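Local coordinates for protein cyclohexadienyl dehydratase (Synthetic construct, PDB 5JOS) that probably catalyses the dehydration and decarboxylation of prephenate and arogenate in phenylalanine biosynthesis, using a periplasmic binding protein fold, at residues T112-L126 with P193-T205. Numbering follows the deposited sequence.
Sequences TPLVRKEDADKFKSL and PGLAAVLVDKPFT. With NA (sodium ion), chain B.
Val115 and Ala196 form the hydrogen-bonded pair of an antiparallel ladder that adds edge strand 195-197 to strand 111-116, in the mixed sheet of one lobe of a periplasmic binding protein fold. Val115 N reaches Ala196 O at 2.9 Å, and Ala196 N returns to Val115 O. Val198 N extends the ladder to Pro113 O; at the other end Lys117 N meets Gly194 O at 2.8 Å from above the carbonyl plane. Val198, just past the strand, packs against the turn that follows Arg116: a chi1 of -173° swings CG1 opposite the Val198 N and sets it 3.4 Å from Phe123 O, while CG2 packs 3.9 Å from Val115 CG2. Water 1 bridges the segments, accepting from Val200 N and from Thr112 OG1, which is also hydrogen-bonded to Thr182 OG1. Further along, Val200 CG2 and the Phe204 ring both pack against Pro113 CD, and Leu126 CD1 reaches Phe204 CE1 at 3.8 Å. Trimming Phe204 to an alanine is likely to open a gap between Pro113 and Leu126 and leave Phe147, which meets the same ring, without its aromatic neighbour. Farther out, helix 182-190 packs against Leu114 and Ala197. Within the ladder, Leu195 pairs with Arg116, and Leu195 O binds the sodium ion at 2.5 Å, sharing it with Ala189 O, His192 O and two waters.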
loop_
_atom_site.group_PDB
_atom_site.type_symbol
_atom_site.label_atom_id
_atom_site.label_comp_id
_atom_site.label_asym_id
_atom_site.label_seq_id
_atom_site.Cartn_x
_atom_site.Cartn_y
_atom_site.Cartn_z
ATOM N N THR A 112 -7.059 -8.745 -5.104
ATOM C CA THR A 112 -8.215 -8.075 -4.557
ATOM C C THR A 112 -9.397 -8.434 -5.514
ATOM O O THR A 112 -9.293 -8.276 -6.751
ATOM C CB THR A 112 -8.013 -6.543 -4.546
ATOM O OG1 THR A 112 -6.968 -6.203 -3.620
ATOM C CG2 THR A 112 -9.242 -5.783 -4.045
ATOM N N PRO A 113 -10.481 -8.972 -4.966
ATOM C CA PRO A 113 -11.662 -9.069 -5.831
ATOM C C PRO A 113 -12.261 -7.728 -6.238
ATOM O O PRO A 113 -12.439 -6.755 -5.441
ATOM C CB PRO A 113 -12.664 -9.799 -4.972
ATOM C CG PRO A 113 -12.308 -9.420 -3.571
ATOM C CD PRO A 113 -10.847 -9.107 -3.539
ATOM N N LEU A 114 -12.699 -7.730 -7.449
ATOM C CA LEU A 114 -13.464 -6.611 -7.975
ATOM C C LEU A 114 -14.851 -7.064 -8.344
ATOM O O LEU A 114 -15.013 -8.059 -9.068
ATOM C CB LEU A 114 -12.737 -6.187 -9.211
ATOM C CG LEU A 114 -13.367 -5.089 -10.075
ATOM C CD1 LEU A 114 -13.140 -3.800 -9.380
ATOM C CD2 LEU A 114 -12.687 -5.100 -11.451
ATOM N N VAL A 115 -15.858 -6.375 -7.835
ATOM C CA VAL A 115 -17.234 -6.884 -7.864
ATOM C C VAL A 115 -18.152 -5.741 -8.215
ATOM O O VAL A 115 -17.706 -4.576 -8.259
ATOM C CB VAL A 115 -17.627 -7.460 -6.537
ATOM C CG1 VAL A 115 -16.669 -8.604 -6.156
ATOM C CG2 VAL A 115 -17.695 -6.380 -5.432
ATOM N N ARG A 116 -19.407 -6.008 -8.514
ATOM C CA ARG A 116 -20.323 -4.894 -8.673
ATOM C C ARG A 116 -20.527 -4.166 -7.375
ATOM O O ARG A 116 -20.465 -4.752 -6.279
ATOM C CB ARG A 116 -21.708 -5.346 -9.195
ATOM C CG ARG A 116 -21.627 -5.814 -10.624
ATOM C CD ARG A 116 -22.964 -6.272 -11.176
ATOM N NE ARG A 116 -23.354 -7.519 -10.554
ATOM C CZ ARG A 116 -22.871 -8.729 -10.856
ATOM N NH1 ARG A 116 -21.962 -8.915 -11.790
ATOM N NH2 ARG A 116 -23.341 -9.776 -10.227
ATOM N N LYS A 117 -20.809 -2.880 -7.529
ATOM C CA LYS A 117 -21.026 -2.008 -6.407
ATOM C C LYS A 117 -22.047 -2.588 -5.381
ATOM O O LYS A 117 -21.784 -2.662 -4.189
ATOM C CB LYS A 117 -21.499 -0.663 -6.926
ATOM C CG LYS A 117 -22.175 0.181 -5.885
ATOM C CD LYS A 117 -21.176 1.089 -5.257
ATOM C CE LYS A 117 -21.534 2.483 -5.682
ATOM N NZ LYS A 117 -22.894 2.834 -5.155
ATOM N N GLU A 118 -23.222 -2.928 -5.835
ATOM C CA GLU A 118 -24.212 -3.510 -4.944
ATOM C C GLU A 118 -23.838 -4.884 -4.332
ATOM O O GLU A 118 -24.515 -5.349 -3.452
ATOM C CB GLU A 118 -25.537 -3.665 -5.673
ATOM C CG GLU A 118 -25.542 -4.774 -6.728
ATOM C CD GLU A 118 -25.165 -4.307 -8.110
ATOM O OE1 GLU A 118 -24.389 -3.299 -8.234
ATOM O OE2 GLU A 118 -25.644 -4.982 -9.059
ATOM N N ASP A 119 -22.791 -5.535 -4.789
ATOM C CA ASP A 119 -22.397 -6.816 -4.209
ATOM C C ASP A 119 -21.274 -6.601 -3.237
ATOM O O ASP A 119 -20.612 -7.550 -2.858
ATOM C CB ASP A 119 -21.867 -7.720 -5.327
ATOM C CG ASP A 119 -22.960 -8.370 -6.142
ATOM O OD1 ASP A 119 -24.103 -8.181 -5.840
ATOM O OD2 ASP A 119 -22.669 -9.115 -7.076
ATOM N N ALA A 120 -20.921 -5.347 -2.945
ATOM C CA ALA A 120 -19.668 -5.096 -2.181
ATOM C C ALA A 120 -19.633 -5.809 -0.818
ATOM O O ALA A 120 -18.609 -6.405 -0.391
ATOM C CB ALA A 120 -19.474 -3.593 -1.957
ATOM N N ASP A 121 -20.756 -5.650 -0.143
ATOM C CA ASP A 121 -21.036 -6.235 1.186
ATOM C C ASP A 121 -21.208 -7.744 1.052
ATOM O O ASP A 121 -21.005 -8.492 1.963
ATOM C CB ASP A 121 -22.349 -5.645 1.691
ATOM C CG ASP A 121 -23.507 -5.865 0.670
ATOM O OD1 ASP A 121 -23.276 -5.862 -0.626
ATOM O OD2 ASP A 121 -24.647 -6.078 1.184
ATOM N N LYS A 122 -21.574 -8.188 -0.133
ATOM C CA LYS A 122 -21.877 -9.565 -0.335
ATOM C C LYS A 122 -20.638 -10.397 -0.561
ATOM O O LYS A 122 -20.693 -11.578 -0.317
ATOM C CB LYS A 122 -22.818 -9.681 -1.504
ATOM C CG LYS A 122 -22.806 -11.030 -2.117
ATOM C CD LYS A 122 -23.786 -11.109 -3.264
ATOM C CE LYS A 122 -23.943 -12.585 -3.604
ATOM N NZ LYS A 122 -24.800 -12.823 -4.781
ATOM N N PHE A 123 -19.532 -9.822 -1.039
ATOM C CA PHE A 123 -18.341 -10.611 -1.234
ATOM C C PHE A 123 -17.205 -10.016 -0.421
ATOM O O PHE A 123 -16.433 -9.176 -0.920
ATOM C CB PHE A 123 -17.953 -10.631 -2.710
ATOM C CG PHE A 123 -18.923 -11.368 -3.599
ATOM C CD1 PHE A 123 -19.084 -12.723 -3.484
ATOM C CD2 PHE A 123 -19.598 -10.705 -4.618
ATOM C CE1 PHE A 123 -19.946 -13.424 -4.338
ATOM C CE2 PHE A 123 -20.438 -11.374 -5.490
ATOM C CZ PHE A 123 -20.619 -12.744 -5.361
ATOM N N LYS A 124 -17.076 -10.428 0.831
ATOM C CA LYS A 124 -16.040 -9.834 1.659
ATOM C C LYS A 124 -15.071 -10.795 2.281
ATOM O O LYS A 124 -14.121 -10.376 2.948
ATOM C CB LYS A 124 -16.611 -8.851 2.676
ATOM C CG LYS A 124 -17.974 -9.155 3.253
ATOM C CD LYS A 124 -18.160 -8.326 4.527
ATOM C CE LYS A 124 -19.518 -8.530 5.200
ATOM N NZ LYS A 124 -20.562 -7.642 4.593
ATOM N N SER A 125 -15.269 -12.074 2.031
ATOM C CA SER A 125 -14.347 -13.088 2.491
ATOM C C SER A 125 -14.158 -14.124 1.396
ATOM O O SER A 125 -14.913 -14.164 0.377
ATOM C CB SER A 125 -14.894 -13.791 3.725
ATOM O OG SER A 125 -16.104 -14.415 3.354
ATOM N N LEU A 126 -13.128 -14.936 1.612
ATOM C CA LEU A 126 -12.883 -16.088 0.793
ATOM C C LEU A 126 -14.163 -16.934 0.725
ATOM O O LEU A 126 -14.593 -17.311 -0.361
ATOM C CB LEU A 126 -11.727 -16.885 1.361
ATOM C CG LEU A 126 -11.357 -18.119 0.553
ATOM C CD1 LEU A 126 -10.837 -17.699 -0.775
ATOM C CD2 LEU A 126 -10.296 -18.917 1.311
ATOM N N PRO A 193 -18.580 3.603 -11.897
ATOM C CA PRO A 193 -19.549 3.754 -10.842
ATOM C C PRO A 193 -20.246 2.478 -10.427
ATOM O O PRO A 193 -20.922 2.449 -9.417
ATOM C CB PRO A 193 -20.558 4.715 -11.433
ATOM C CG PRO A 193 -20.472 4.473 -12.928
ATOM C CD PRO A 193 -19.038 4.202 -13.158
ATOM N N GLY A 194 -20.180 1.473 -11.263
ATOM C CA GLY A 194 -20.893 0.217 -11.047
ATOM C C GLY A 194 -19.999 -0.812 -10.373
ATOM O O GLY A 194 -20.406 -1.920 -10.131
ATOM N N LEU A 195 -18.755 -0.483 -10.109
ATOM C CA LEU A 195 -17.808 -1.538 -9.562
ATOM C C LEU A 195 -17.224 -1.085 -8.227
ATOM O O LEU A 195 -17.118 0.129 -7.939
ATOM C CB LEU A 195 -16.662 -1.808 -10.501
ATOM C CG LEU A 195 -16.944 -2.312 -11.917
ATOM C CD1 LEU A 195 -15.693 -2.440 -12.742
ATOM C CD2 LEU A 195 -17.522 -3.672 -11.885
ATOM N N ALA A 196 -16.924 -2.061 -7.398
ATOM C CA ALA A 196 -16.288 -1.859 -6.124
ATOM C C ALA A 196 -15.164 -2.859 -5.910
ATOM O O ALA A 196 -15.177 -3.982 -6.412
ATOM C CB ALA A 196 -17.310 -2.008 -5.016
ATOM N N ALA A 197 -14.103 -2.413 -5.278
ATOM C CA ALA A 197 -12.963 -3.320 -4.947
ATOM C C ALA A 197 -13.126 -3.665 -3.508
ATOM O O ALA A 197 -13.336 -2.781 -2.722
ATOM C CB ALA A 197 -11.614 -2.613 -5.099
ATOM N N VAL A 198 -12.995 -4.906 -3.115
ATOM C CA VAL A 198 -13.138 -5.255 -1.686
ATOM C C VAL A 198 -11.816 -5.766 -1.124
ATOM O O VAL A 198 -11.319 -6.741 -1.607
ATOM C CB VAL A 198 -14.205 -6.349 -1.523
ATOM C CG1 VAL A 198 -14.474 -6.592 -0.042
ATOM C CG2 VAL A 198 -15.488 -5.917 -2.213
ATOM N N LEU A 199 -11.201 -5.101 -0.152
ATOM C CA LEU A 199 -9.893 -5.564 0.363
ATOM C C LEU A 199 -10.167 -6.745 1.322
ATOM O O LEU A 199 -11.031 -6.679 2.124
ATOM C CB LEU A 199 -9.050 -4.508 1.064
ATOM C CG LEU A 199 -8.527 -3.266 0.306
ATOM C CD1 LEU A 199 -7.747 -2.434 1.328
ATOM C CD2 LEU A 199 -7.702 -3.697 -0.937
ATOM N N VAL A 200 -9.499 -7.843 1.080
ATOM C CA VAL A 200 -9.661 -9.048 1.853
ATOM C C VAL A 200 -8.234 -9.390 2.309
ATOM O O VAL A 200 -7.271 -9.134 1.561
ATOM C CB VAL A 200 -10.160 -10.177 0.922
ATOM C CG1 VAL A 200 -10.414 -11.450 1.729
ATOM C CG2 VAL A 200 -11.425 -9.777 0.188
ATOM N N ASP A 201 -8.089 -10.029 3.453
ATOM C CA ASP A 201 -6.767 -10.444 3.997
ATOM C C ASP A 201 -6.320 -11.779 3.402
ATOM O O ASP A 201 -6.677 -12.094 2.287
ATOM C CB ASP A 201 -6.843 -10.436 5.516
ATOM C CG ASP A 201 -7.288 -9.098 6.031
ATOM O OD1 ASP A 201 -6.867 -8.108 5.418
ATOM O OD2 ASP A 201 -8.062 -9.001 7.000
ATOM N N LYS A 202 -5.559 -12.574 4.099
ATOM C CA LYS A 202 -5.027 -13.801 3.507
ATOM C C LYS A 202 -6.228 -14.636 3.109
ATOM O O LYS A 202 -7.260 -14.546 3.709
ATOM C CB LYS A 202 -4.250 -14.602 4.533
ATOM C CG LYS A 202 -3.157 -13.827 5.269
ATOM C CD LYS A 202 -2.048 -13.393 4.310
ATOM C CE LYS A 202 -0.686 -13.292 5.003
ATOM N NZ LYS A 202 0.394 -13.484 3.986
ATOM N N PRO A 203 -6.106 -15.456 2.096
ATOM C CA PRO A 203 -4.930 -15.670 1.300
ATOM C C PRO A 203 -4.790 -14.624 0.193
ATOM O O PRO A 203 -3.917 -14.728 -0.650
ATOM C CB PRO A 203 -5.194 -17.084 0.731
ATOM C CG PRO A 203 -6.699 -17.134 0.545
ATOM C CD PRO A 203 -7.203 -16.413 1.783
ATOM N N PHE A 204 -5.677 -13.636 0.115
ATOM C CA PHE A 204 -5.652 -12.726 -1.057
ATOM C C PHE A 204 -4.382 -11.841 -1.036
ATOM O O PHE A 204 -3.672 -11.712 -2.034
ATOM C CB PHE A 204 -6.896 -11.850 -1.065
ATOM C CG PHE A 204 -8.169 -12.565 -1.416
ATOM C CD1 PHE A 204 -8.894 -13.295 -0.474
ATOM C CD2 PHE A 204 -8.675 -12.505 -2.708
ATOM C CE1 PHE A 204 -10.083 -13.975 -0.841
ATOM C CE2 PHE A 204 -9.862 -13.146 -3.067
ATOM C CZ PHE A 204 -10.570 -13.878 -2.130
ATOM N N THR A 205 -4.100 -11.295 0.136
ATOM C CA THR A 205 -2.952 -10.417 0.343
ATOM C C THR A 205 -1.682 -11.237 0.391
ATOM O O THR A 205 -1.731 -12.354 0.777
ATOM C CB THR A 205 -3.049 -9.670 1.638
ATOM O OG1 THR A 205 -3.142 -10.580 2.679
ATOM C CG2 THR A 205 -4.234 -8.799 1.669
HETATM NA NA NA B . -16.713 2.589 -8.390
HETATM O O HOH W 1 -7.401 -7.422 -1.194
HETATM O O HOH W 2 -23.181 -2.464 -10.459
HETATM O O HOH W 3 -18.885 2.782 -7.377
HETATM O O HOH W 4 -15.862 3.067 -6.272
#